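Local coordinates for protein GDSL-esterase (Pseudoalteromonas sp., PDB 3HP4) that hydrolyses esters as a serine hydrolase of the GDSL (SGNH) family from a psychrotrophic bacterium, and may act as a lysophospholipase, at residues A[26-29]-A[30-33]; A[143-146]-A[147-150]. One frame throughout, in Å; residues are numbered along the deposited sequence. Where two conformers were deposited one is given.

Strand 3-9 opens the chain and lies next to the outermost strand 39-43 in a parallel sheet; helix 24-34, which carries contact 1, leads from the one to the other. Residues 26-29 and 30-33 are consecutive turns of that helix, whose L28 and Y32 reach strand 39-43 and helix 166-183. Contact 2, at 143-150, comes much later, in the loop between the other outermost strand, 139-141, and helix 166-183. Each contact closes only a local turn; they follow in series, neither nesting nor crossing. The centres of contacts 1 and 2 are about 21 Å apart, and the two do not touch. Helix 166-183 is their common neighbour, meeting L28 and Y32 on one hand and F144 and I148 on the other.

Contact 1 of 2, residues A[26-29]-A[30-33]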
loop_
_atom_site.group_PDB
_atom_site.type_symbol
_atom_site.label_atom_id
_atom_site.label_comp_id
_atom_site.label_asym_id
_atom_site.label_seq_id
_atom_site.Cartn_x
_atom_site.Cartn_y
_atom_site.Cartn_z
ATOM N N LYS A 26 -1.117 -12.755 2.914
ATOM C CA LYS A 26 -1.333 -14.008 3.612
ATOM C C LYS A 26 0.014 -14.691 3.894
ATOM O O LYS A 26 0.208 -15.223 4.972
ATOM C CB LYS A 26 -2.325 -14.921 2.858
ATOM C CG LYS A 26 -2.591 -16.277 3.531
ATOM C CD LYS A 26 -1.395 -17.197 3.329
ATOM C CE LYS A 26 -1.760 -18.659 3.307
ATOM N NZ LYS A 26 -0.665 -19.424 2.669
ATOM N N LEU A 27 0.966 -14.624 2.958
ATOM C CA LEU A 27 2.277 -15.231 3.246
ATOM C C LEU A 27 2.965 -14.509 4.408
ATOM O O LEU A 27 3.679 -15.129 5.220
ATOM C CB LEU A 27 3.169 -15.162 2.014
ATOM C CG LEU A 27 2.700 -15.920 0.779
ATOM C CD1 LEU A 27 3.731 -15.764 -0.337
ATOM C CD2 LEU A 27 2.476 -17.413 1.039
ATOM N N LEU A 28 2.785 -13.194 4.497
ATOM C CA LEU A 28 3.361 -12.455 5.597
ATOM C C LEU A 28 2.694 -12.825 6.928
ATOM O O LEU A 28 3.372 -13.019 7.949
ATOM C CB LEU A 28 3.274 -10.951 5.335
ATOM C CG LEU A 28 3.927 -10.058 6.431
ATOM C CD1 LEU A 28 5.369 -10.481 6.774
ATOM C CD2 LEU A 28 3.911 -8.619 5.996
ATOM N N GLN A 29 1.367 -12.999 6.942
ATOM C CA GLN A 29 0.746 -13.461 8.171
ATOM C C GLN A 29 1.278 -14.852 8.541
ATOM O O GLN A 29 1.464 -15.134 9.701
ATOM C CB GLN A 29 -0.756 -13.525 8.015
ATOM C CG GLN A 29 -1.444 -13.737 9.404
ATOM C CD GLN A 29 -1.210 -12.586 10.348
ATOM O OE1 GLN A 29 -1.588 -11.485 10.016
ATOM N NE2 GLN A 29 -0.566 -12.774 11.455
ATOM N N ASP A 30 1.507 -15.725 7.561
ATOM C CA ASP A 30 2.045 -17.067 7.864
ATOM C C ASP A 30 3.382 -16.904 8.564
ATOM O O ASP A 30 3.709 -17.636 9.499
ATOM C CB ASP A 30 2.256 -17.904 6.597
ATOM C CG ASP A 30 0.970 -18.286 5.882
ATOM O OD1 ASP A 30 -0.127 -18.275 6.489
ATOM O OD2 ASP A 30 1.070 -18.679 4.692
ATOM N N LYS A 31 4.205 -15.973 8.087
ATOM C CA LYS A 31 5.530 -15.731 8.666
ATOM C C LYS A 31 5.405 -15.234 10.086
ATOM O O LYS A 31 6.052 -15.745 11.004
ATOM C CB LYS A 31 6.351 -14.761 7.803
ATOM C CG LYS A 31 7.720 -14.398 8.355
ATOM C CD LYS A 31 8.462 -13.500 7.368
ATOM C CE LYS A 31 9.854 -13.095 7.881
ATOM N NZ LYS A 31 10.771 -14.269 7.934
ATOM N N TYR A 32 4.524 -14.276 10.320
ATOM C CA TYR A 32 4.267 -13.800 11.673
ATOM C C TYR A 32 3.822 -14.951 12.585
ATOM O O TYR A 32 4.281 -15.024 13.733
ATOM C CB TYR A 32 3.204 -12.694 11.678
ATOM C CG TYR A 32 3.678 -11.367 11.082
ATOM C CD1 TYR A 32 4.982 -10.885 11.304
ATOM C CD2 TYR A 32 2.821 -10.606 10.352
ATOM C CE1 TYR A 32 5.383 -9.652 10.776
ATOM C CE2 TYR A 32 3.239 -9.368 9.821
ATOM C CZ TYR A 32 4.491 -8.912 10.071
ATOM O OH TYR A 32 4.846 -7.684 9.521
ATOM N N ASP A 33 2.888 -15.755 12.095
ATOM C CA ASP A 33 2.318 -16.892 12.888
ATOM C C ASP A 33 3.424 -17.854 13.253
ATOM O O ASP A 33 3.318 -18.518 14.298
ATOM C CB ASP A 33 1.267 -17.632 12.055
ATOM C CG ASP A 33 -0.016 -16.846 11.829
ATOM O OD1 ASP A 33 -0.236 -15.732 12.397
ATOM O OD2 ASP A 33 -0.843 -17.319 10.987
#
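L28 and Y32 lie one turn apart on helix 24-34, one of the helices packed on the parallel sheet of this alpha/beta SGNH-hydrolase fold. The apolar part of the contact is a CH-pi interaction: L28 CD1 stands over one face of the Y32 ring, 4.0 Å from its centroid and 22° off the normal, while L28 CG touches Y32 CE2 at 3.5 Å. The leucine reaches the ring because its CG is swung anti to the backbone N (chi1 -177°). L28 also packs on L41 and Y175, and Y32 on I39, L41 and I178, so an alanine in place of the tyrosine would probably leave L28 CD1 without its aromatic face and open a gap toward I39 and L41.

The backbone bonds are regular i to i+4 pairs, exemplified by Y32 N to L28 O at 2.9 Å.

Charged and polar side chains bind over the same spacing. In one of its two conformers, K26 NZ forms a salt bridge to D30 OD2 (2.8 Å) on that oxygen's syn lone pair, and also donates to E21 O. The amide of Q29 is held chiefly by strand 39-43, with OE1 accepting from L41 N and NE2 donating to I39 O. A further bond from Q29 NE2 to D33 OD1 spans 3.1 Å; the acceptor lies near the amide plane, but the donor approaches from 38° above the carboxylate plane.

Contact 2 of 2, residues A[143-146]-A[147-150]; sequences FFML and DIAG
M145 O accepts two backbone bonds, from I148 N at 3.0 Å and A149 N at 2.9 Å. Their geometries differ: A149 N sits in the carbonyl plane with a C=O...N angle of 158°, whereas I148 N lies well above that plane, with an angle of 112°. Beside this grip, M145 CE packs on I148 CG2 at 3.9 Å and more loosely on A149 CB. The methionine chain bends at both chi2 and chi3 (-62°), folding its terminal methyl back against these residues.

Residues 143-146 form a type I beta turn, marked by a long 3.3 Å bond from L146 N to F143 O, in the loop that joins strand 139-141 to helix 166-183 in this SGNH-hydrolase fold. Two waters extend the backbone network: one donates to F143 O and accepts from D147 N, the other donates to L146 O and accepts from G150 N.

Farther out, M155 and P162 touch the M145 side chain, and A166 meets I148 at the start of helix 166-183. F144 packs on I170 and M174 of that helix, and its ring meets W24 edge-to-face.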
loop_
_atom_site.group_PDB
_atom_site.type_symbol
_atom_site.label_atom_id
_atom_site.label_comp_id
_atom_site.label_asym_id
_atom_site.label_seq_id
_atom_site.Cartn_x
_atom_site.Cartn_y
_atom_site.Cartn_z
ATOM N N PHE A 143 8.547 1.647 -1.933
ATOM C CA PHE A 143 7.623 0.898 -2.866
ATOM C C PHE A 143 8.185 -0.503 -3.088
ATOM O O PHE A 143 9.270 -0.660 -3.650
ATOM C CB PHE A 143 7.574 1.653 -4.149
ATOM C CG PHE A 143 6.508 1.185 -5.148
ATOM C CD1 PHE A 143 5.316 0.672 -4.704
ATOM C CD2 PHE A 143 6.712 1.347 -6.504
ATOM C CE1 PHE A 143 4.324 0.296 -5.633
ATOM C CE2 PHE A 143 5.688 0.974 -7.411
ATOM C CZ PHE A 143 4.532 0.460 -6.929
ATOM N N PHE A 144 7.416 -1.526 -2.744
ATOM C CA PHE A 144 7.924 -2.890 -2.885
ATOM C C PHE A 144 8.065 -3.350 -4.299
ATOM O O PHE A 144 8.743 -4.352 -4.534
ATOM C CB PHE A 144 7.085 -3.900 -2.052
ATOM C CG PHE A 144 5.605 -3.989 -2.397
ATOM C CD1 PHE A 144 5.175 -4.537 -3.602
ATOM C CD2 PHE A 144 4.662 -3.579 -1.460
ATOM C CE1 PHE A 144 3.793 -4.640 -3.847
ATOM C CE2 PHE A 144 3.280 -3.702 -1.725
ATOM C CZ PHE A 144 2.866 -4.243 -2.923
ATOM N N MET A 145 7.494 -2.641 -5.285
ATOM C CA MET A 145 7.619 -3.048 -6.683
ATOM C C MET A 145 8.933 -2.680 -7.329
ATOM O O MET A 145 9.233 -3.146 -8.410
ATOM C CB MET A 145 6.486 -2.472 -7.514
ATOM C CG MET A 145 5.136 -3.138 -7.188
ATOM S SD MET A 145 5.076 -4.944 -7.497
ATOM C CE MET A 145 5.379 -5.056 -9.278
ATOM N N LEU A 146 9.699 -1.771 -6.715
ATOM C CA LEU A 146 10.912 -1.306 -7.390
ATOM C C LEU A 146 11.890 -2.397 -7.778
ATOM O O LEU A 146 12.500 -2.354 -8.821
ATOM C CB LEU A 146 11.620 -0.261 -6.512
ATOM C CG LEU A 146 10.855 1.079 -6.427
ATOM C CD1 LEU A 146 11.436 1.931 -5.239
ATOM C CD2 LEU A 146 10.876 1.822 -7.699
ATOM N N ASP A 147 12.032 -3.371 -6.898
ATOM C CA ASP A 147 12.957 -4.486 -7.101
ATOM C C ASP A 147 12.283 -5.690 -7.720
ATOM O O ASP A 147 12.912 -6.773 -7.800
ATOM C CB ASP A 147 13.559 -4.914 -5.754
ATOM C CG ASP A 147 14.439 -3.854 -5.152
ATOM O OD1 ASP A 147 14.719 -2.848 -5.831
ATOM O OD2 ASP A 147 14.829 -4.017 -3.976
ATOM N N ILE A 148 11.014 -5.564 -8.128
ATOM C CA ILE A 148 10.236 -6.669 -8.676
ATOM C C ILE A 148 9.960 -6.413 -10.151
ATOM O O ILE A 148 10.176 -7.332 -11.005
ATOM C CB ILE A 148 8.868 -6.771 -7.942
ATOM C CG1 ILE A 148 9.055 -7.046 -6.440
ATOM C CG2 ILE A 148 7.994 -7.872 -8.597
ATOM C CD1 ILE A 148 9.617 -8.400 -6.127
ATOM N N ALA A 149 9.528 -5.197 -10.506
ATOM C CA ALA A 149 8.967 -4.925 -11.847
ATOM C C ALA A 149 9.918 -5.092 -13.017
ATOM O O ALA A 149 9.448 -5.387 -14.116
ATOM C CB ALA A 149 8.316 -3.554 -11.910
ATOM N N GLY A 150 11.227 -4.997 -12.776
ATOM C CA GLY A 150 12.233 -5.205 -13.857
ATOM C C GLY A 150 12.639 -6.659 -14.093
ATOM O O GLY A 150 13.463 -6.928 -14.970
HETATM O O HOH W 1 11.446 -2.514 -3.923
HETATM O O HOH W 2 13.176 -4.370 -10.662
#